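Local coordinates for protein EmGH1 (Erythrobacter marinus, PDB 5Z87) that probably hydrolyses beta-glucosides, as expected of a family 3 glycoside hydrolase, at residues A99-M111 / P389-R401. Sequence-based numbering, arbitrary orientation.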
loop_
_atom_site.group_PDB
_atom_site.type_symbol
_atom_site.label_atom_id
_atom_site.label_comp_id
_atom_site.label_asym_id
_atom_site.label_seq_id
_atom_site.Cartn_x
_atom_site.Cartn_y
_atom_site.Cartn_z
ATOM N N ALA A 99 -37.195 16.200 -9.819
ATOM C CA ALA A 99 -37.996 16.646 -10.948
ATOM C C ALA A 99 -37.596 15.941 -12.237
ATOM O O ALA A 99 -36.414 15.666 -12.473
ATOM C CB ALA A 99 -37.873 18.160 -11.131
ATOM N N GLY A 100 -38.604 15.671 -13.085
ATOM C CA GLY A 100 -38.370 15.189 -14.417
ATOM C C GLY A 100 -37.811 16.271 -15.322
ATOM O O GLY A 100 -37.657 17.434 -14.924
ATOM N N PRO A 101 -37.522 15.893 -16.571
ATOM C CA PRO A 101 -36.821 16.823 -17.482
ATOM C C PRO A 101 -37.503 18.179 -17.667
ATOM O O PRO A 101 -36.841 19.214 -17.517
ATOM C CB PRO A 101 -36.760 16.030 -18.795
ATOM C CG PRO A 101 -36.922 14.613 -18.400
ATOM C CD PRO A 101 -37.786 14.583 -17.191
ATOM N N GLU A 102 -38.797 18.217 -18.009
ATOM C CA GLU A 102 -39.430 19.515 -18.253
ATOM C C GLU A 102 -39.524 20.331 -16.973
ATOM O O GLU A 102 -39.230 21.531 -16.979
ATOM C CB GLU A 102 -40.821 19.353 -18.866
ATOM C CG GLU A 102 -40.847 18.644 -20.196
ATOM C CD GLU A 102 -41.093 17.149 -20.037
ATOM O OE1 GLU A 102 -40.542 16.542 -19.077
ATOM O OE2 GLU A 102 -41.846 16.588 -20.868
ATOM N N ASP A 103 -39.939 19.701 -15.870
ATOM C CA ASP A 103 -39.998 20.406 -14.591
ATOM C C ASP A 103 -38.612 20.829 -14.125
ATOM O O ASP A 103 -38.453 21.886 -13.505
ATOM C CB ASP A 103 -40.666 19.530 -13.533
ATOM C CG ASP A 103 -42.074 19.127 -13.921
ATOM O OD1 ASP A 103 -42.702 19.851 -14.724
ATOM O OD2 ASP A 103 -42.553 18.086 -13.427
ATOM N N ASN A 104 -37.600 20.002 -14.390
ATOM C CA ASN A 104 -36.218 20.357 -14.088
ATOM C C ASN A 104 -35.859 21.661 -14.784
ATOM O O ASN A 104 -35.473 22.644 -14.142
ATOM C CB ASN A 104 -35.307 19.198 -14.535
ATOM C CG ASN A 104 -33.869 19.283 -14.031
ATOM O OD1 ASN A 104 -33.146 18.291 -14.121
ATOM N ND2 ASN A 104 -33.435 20.446 -13.545
ATOM N N ALA A 105 -36.035 21.694 -16.103
ATOM C CA ALA A 105 -35.710 22.882 -16.885
ATOM C C ALA A 105 -36.463 24.114 -16.392
ATOM O O ALA A 105 -35.894 25.207 -16.317
ATOM C CB ALA A 105 -36.021 22.621 -18.354
ATOM N N ARG A 106 -37.743 23.961 -16.049
ATOM C CA ARG A 106 -38.509 25.119 -15.605
ATOM C C ARG A 106 -38.053 25.577 -14.229
ATOM O O ARG A 106 -37.989 26.782 -13.964
ATOM C CB ARG A 106 -40.010 24.807 -15.610
ATOM C CG ARG A 106 -40.617 24.800 -17.018
ATOM C CD ARG A 106 -42.146 24.632 -17.000
ATOM N NE ARG A 106 -42.553 23.279 -16.616
ATOM C CZ ARG A 106 -42.805 22.297 -17.480
ATOM N NH1 ARG A 106 -42.708 22.516 -18.786
ATOM N NH2 ARG A 106 -43.153 21.095 -17.035
ATOM N N ALA A 107 -37.720 24.634 -13.340
ATOM C CA ALA A 107 -37.315 25.031 -11.995
ATOM C C ALA A 107 -35.976 25.763 -12.015
ATOM O O ALA A 107 -35.750 26.662 -11.195
ATOM C CB ALA A 107 -37.270 23.811 -11.067
ATOM N N VAL A 108 -35.096 25.425 -12.962
ATOM C CA VAL A 108 -33.827 26.137 -13.069
ATOM C C VAL A 108 -34.048 27.529 -13.649
ATOM O O VAL A 108 -33.413 28.502 -13.224
ATOM C CB VAL A 108 -32.829 25.321 -13.911
ATOM C CG1 VAL A 108 -31.573 26.122 -14.166
ATOM C CG2 VAL A 108 -32.482 24.014 -13.217
ATOM N N MET A 109 -34.936 27.644 -14.642
ATOM C CA MET A 109 -35.256 28.956 -15.200
ATOM C C MET A 109 -35.735 29.905 -14.112
ATOM O O MET A 109 -35.183 30.995 -13.938
ATOM C CB MET A 109 -36.300 28.811 -16.297
ATOM C CG MET A 109 -35.701 28.305 -17.584
ATOM S SD MET A 109 -36.937 27.470 -18.549
ATOM C CE MET A 109 -37.797 28.860 -19.306
ATOM N N ALA A 110 -36.716 29.469 -13.320
ATOM C CA ALA A 110 -37.205 30.290 -12.217
ATOM C C ALA A 110 -36.074 30.687 -11.275
ATOM O O ALA A 110 -35.989 31.847 -10.860
ATOM C CB ALA A 110 -38.303 29.540 -11.459
ATOM N N MET A 111 -35.189 29.740 -10.931
ATOM C CA MET A 111 -34.102 30.046 -10.002
ATOM C C MET A 111 -33.093 30.994 -10.631
ATOM O O MET A 111 -32.612 31.921 -9.972
ATOM C CB MET A 111 -33.397 28.760 -9.548
ATOM C CG MET A 111 -32.244 28.978 -8.545
ATOM S SD MET A 111 -30.897 27.739 -8.673
ATOM C CE MET A 111 -30.058 28.372 -10.131
ATOM N N PRO A 389 -30.659 31.380 -23.268
ATOM C CA PRO A 389 -31.681 30.980 -22.294
ATOM C C PRO A 389 -31.132 30.021 -21.240
ATOM O O PRO A 389 -30.150 29.308 -21.449
ATOM C CB PRO A 389 -32.746 30.293 -23.162
ATOM C CG PRO A 389 -32.555 30.869 -24.513
ATOM C CD PRO A 389 -31.090 31.138 -24.656
ATOM N N PHE A 390 -31.801 30.000 -20.087
ATOM C CA PHE A 390 -31.301 29.202 -18.973
ATOM C C PHE A 390 -31.448 27.703 -19.226
ATOM O O PHE A 390 -30.613 26.917 -18.766
ATOM C CB PHE A 390 -32.025 29.590 -17.689
ATOM C CG PHE A 390 -31.929 31.046 -17.360
ATOM C CD1 PHE A 390 -30.717 31.716 -17.460
ATOM C CD2 PHE A 390 -33.054 31.752 -16.951
ATOM C CE1 PHE A 390 -30.625 33.067 -17.148
ATOM C CE2 PHE A 390 -32.973 33.097 -16.637
ATOM C CZ PHE A 390 -31.756 33.759 -16.736
ATOM N N ALA A 391 -32.483 27.296 -19.951
ATOM C CA ALA A 391 -32.850 25.894 -20.151
ATOM C C ALA A 391 -33.859 25.838 -21.297
ATOM O O ALA A 391 -34.158 26.860 -21.925
ATOM C CB ALA A 391 -33.408 25.287 -18.865
ATOM N N ASP A 392 -34.396 24.645 -21.558
ATOM C CA ASP A 392 -35.279 24.405 -22.702
ATOM C C ASP A 392 -36.196 23.250 -22.353
ATOM O O ASP A 392 -35.920 22.090 -22.691
ATOM C CB ASP A 392 -34.496 24.095 -23.978
ATOM C CG ASP A 392 -35.390 24.051 -25.225
ATOM O OD1 ASP A 392 -36.621 23.892 -25.091
ATOM O OD2 ASP A 392 -34.852 24.171 -26.346
ATOM N N PRO A 393 -37.321 23.532 -21.696
ATOM C CA PRO A 393 -38.145 22.437 -21.158
ATOM C C PRO A 393 -38.615 21.439 -22.201
ATOM O O PRO A 393 -38.663 20.237 -21.913
ATOM C CB PRO A 393 -39.315 23.184 -20.500
ATOM C CG PRO A 393 -38.729 24.525 -20.137
ATOM C CD PRO A 393 -37.772 24.857 -21.240
ATOM N N ALA A 394 -38.944 21.889 -23.413
ATOM C CA ALA A 394 -39.546 20.973 -24.378
ATOM C C ALA A 394 -38.499 20.077 -25.022
ATOM O O ALA A 394 -38.743 18.884 -25.228
ATOM C CB ALA A 394 -40.330 21.751 -25.443
ATOM N N LEU A 395 -37.336 20.636 -25.355
ATOM C CA LEU A 395 -36.225 19.810 -25.810
ATOM C C LEU A 395 -35.798 18.824 -24.733
ATOM O O LEU A 395 -35.523 17.657 -25.028
ATOM C CB LEU A 395 -35.043 20.689 -26.214
ATOM C CG LEU A 395 -33.802 19.907 -26.648
ATOM C CD1 LEU A 395 -34.131 19.062 -27.886
ATOM C CD2 LEU A 395 -32.600 20.837 -26.890
ATOM N N ALA A 396 -35.729 19.277 -23.480
ATOM C CA ALA A 396 -35.400 18.380 -22.376
ATOM C C ALA A 396 -36.324 17.168 -22.351
ATOM O O ALA A 396 -35.897 16.060 -22.005
ATOM C CB ALA A 396 -35.482 19.128 -21.040
ATOM N N GLY A 397 -37.596 17.358 -22.718
ATOM C CA GLY A 397 -38.527 16.239 -22.752
ATOM C C GLY A 397 -38.300 15.316 -23.932
ATOM O O GLY A 397 -38.469 14.099 -23.819
ATOM N N ARG A 398 -37.891 15.867 -25.067
ATOM C CA ARG A 398 -37.638 15.021 -26.223
ATOM C C ARG A 398 -36.350 14.215 -26.076
ATOM O O ARG A 398 -36.284 13.071 -26.545
ATOM C CB ARG A 398 -37.596 15.880 -27.481
ATOM C CG ARG A 398 -38.929 16.565 -27.765
ATOM C CD ARG A 398 -38.972 17.106 -29.183
ATOM N NE ARG A 398 -37.961 18.128 -29.431
ATOM C CZ ARG A 398 -38.056 19.385 -29.006
ATOM N NH1 ARG A 398 -39.115 19.772 -28.296
ATOM N NH2 ARG A 398 -37.097 20.254 -29.288
ATOM N N LEU A 399 -35.323 14.787 -25.434
ATOM C CA LEU A 399 -34.019 14.126 -25.358
ATOM C C LEU A 399 -33.990 13.015 -24.319
ATOM O O LEU A 399 -33.381 11.963 -24.549
ATOM C CB LEU A 399 -32.929 15.139 -25.025
ATOM C CG LEU A 399 -32.613 16.184 -26.080
ATOM C CD1 LEU A 399 -31.581 17.152 -25.530
ATOM C CD2 LEU A 399 -32.124 15.526 -27.357
ATOM N N ALA A 400 -34.618 13.243 -23.170
ATOM C CA ALA A 400 -34.522 12.323 -22.050
ATOM C C ALA A 400 -34.948 10.909 -22.442
ATOM O O ALA A 400 -36.107 10.671 -22.797
ATOM C CB ALA A 400 -35.372 12.834 -20.899
ATOM N N ARG A 401 -33.997 9.976 -22.358
ATOM C CA ARG A 401 -34.241 8.558 -22.624
ATOM C C ARG A 401 -34.888 8.367 -23.988
ATOM O O ARG A 401 -35.735 7.492 -24.188
ATOM C CB ARG A 401 -35.072 7.918 -21.514
ATOM C CG ARG A 401 -34.326 7.821 -20.191
ATOM C CD ARG A 401 -35.039 6.882 -19.234
ATOM N NE ARG A 401 -34.973 5.511 -19.709
ATOM C CZ ARG A 401 -35.962 4.631 -19.609
ATOM N NH1 ARG A 401 -37.120 4.985 -19.064
ATOM N NH2 ARG A 401 -35.796 3.400 -20.075
#
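Phe390 crosses Met109 aslant, its CB 3.9 Å from Met109 CG, while ring atom CD2 lies near the carbonyl oxygen of Met109; further along helix 101-116 the Phe390 side chain also touches Gln112 and Val116. Ala391 turns its methyl onto Ala105, CB to CB 3.8 Å. Asp392 N-caps helix 393-399 through a weak but nearly straight bond from Leu395 N to OD1 (171°). Pro393 is a knob in a hole formed by Glu102, Ala105, Arg106 and Met109: its CG meets Met109 SD at 3.8 Å and Arg106 CG at 3.7 Å. A bend at chi3 (-71°) turns the Arg106 chain so that NH2 reaches its salt-bridge partner Asp103 OD1. The axes of 101-111 and 393-399 run roughly antiparallel (151°) and approach to 7.7 Å, consistent with the small Ala105 and Ala396 between them. Helix 101-116 follows strand 91-93 of the parallel sheet in the TIM-barrel-type N-terminal domain, and helix 393-399 packs against it and also touches helix 155-171. Pro101 CB packs against the carbonyl oxygen of Ala396 at 3.3 Å, and the Ala396 methyl also touches Ser171 and Arg172. At Gly397, CA lies 3.8 Å from Glu102 OE2. Ala400 CB presses tightly on Pro101 CG, at 3.4 Å.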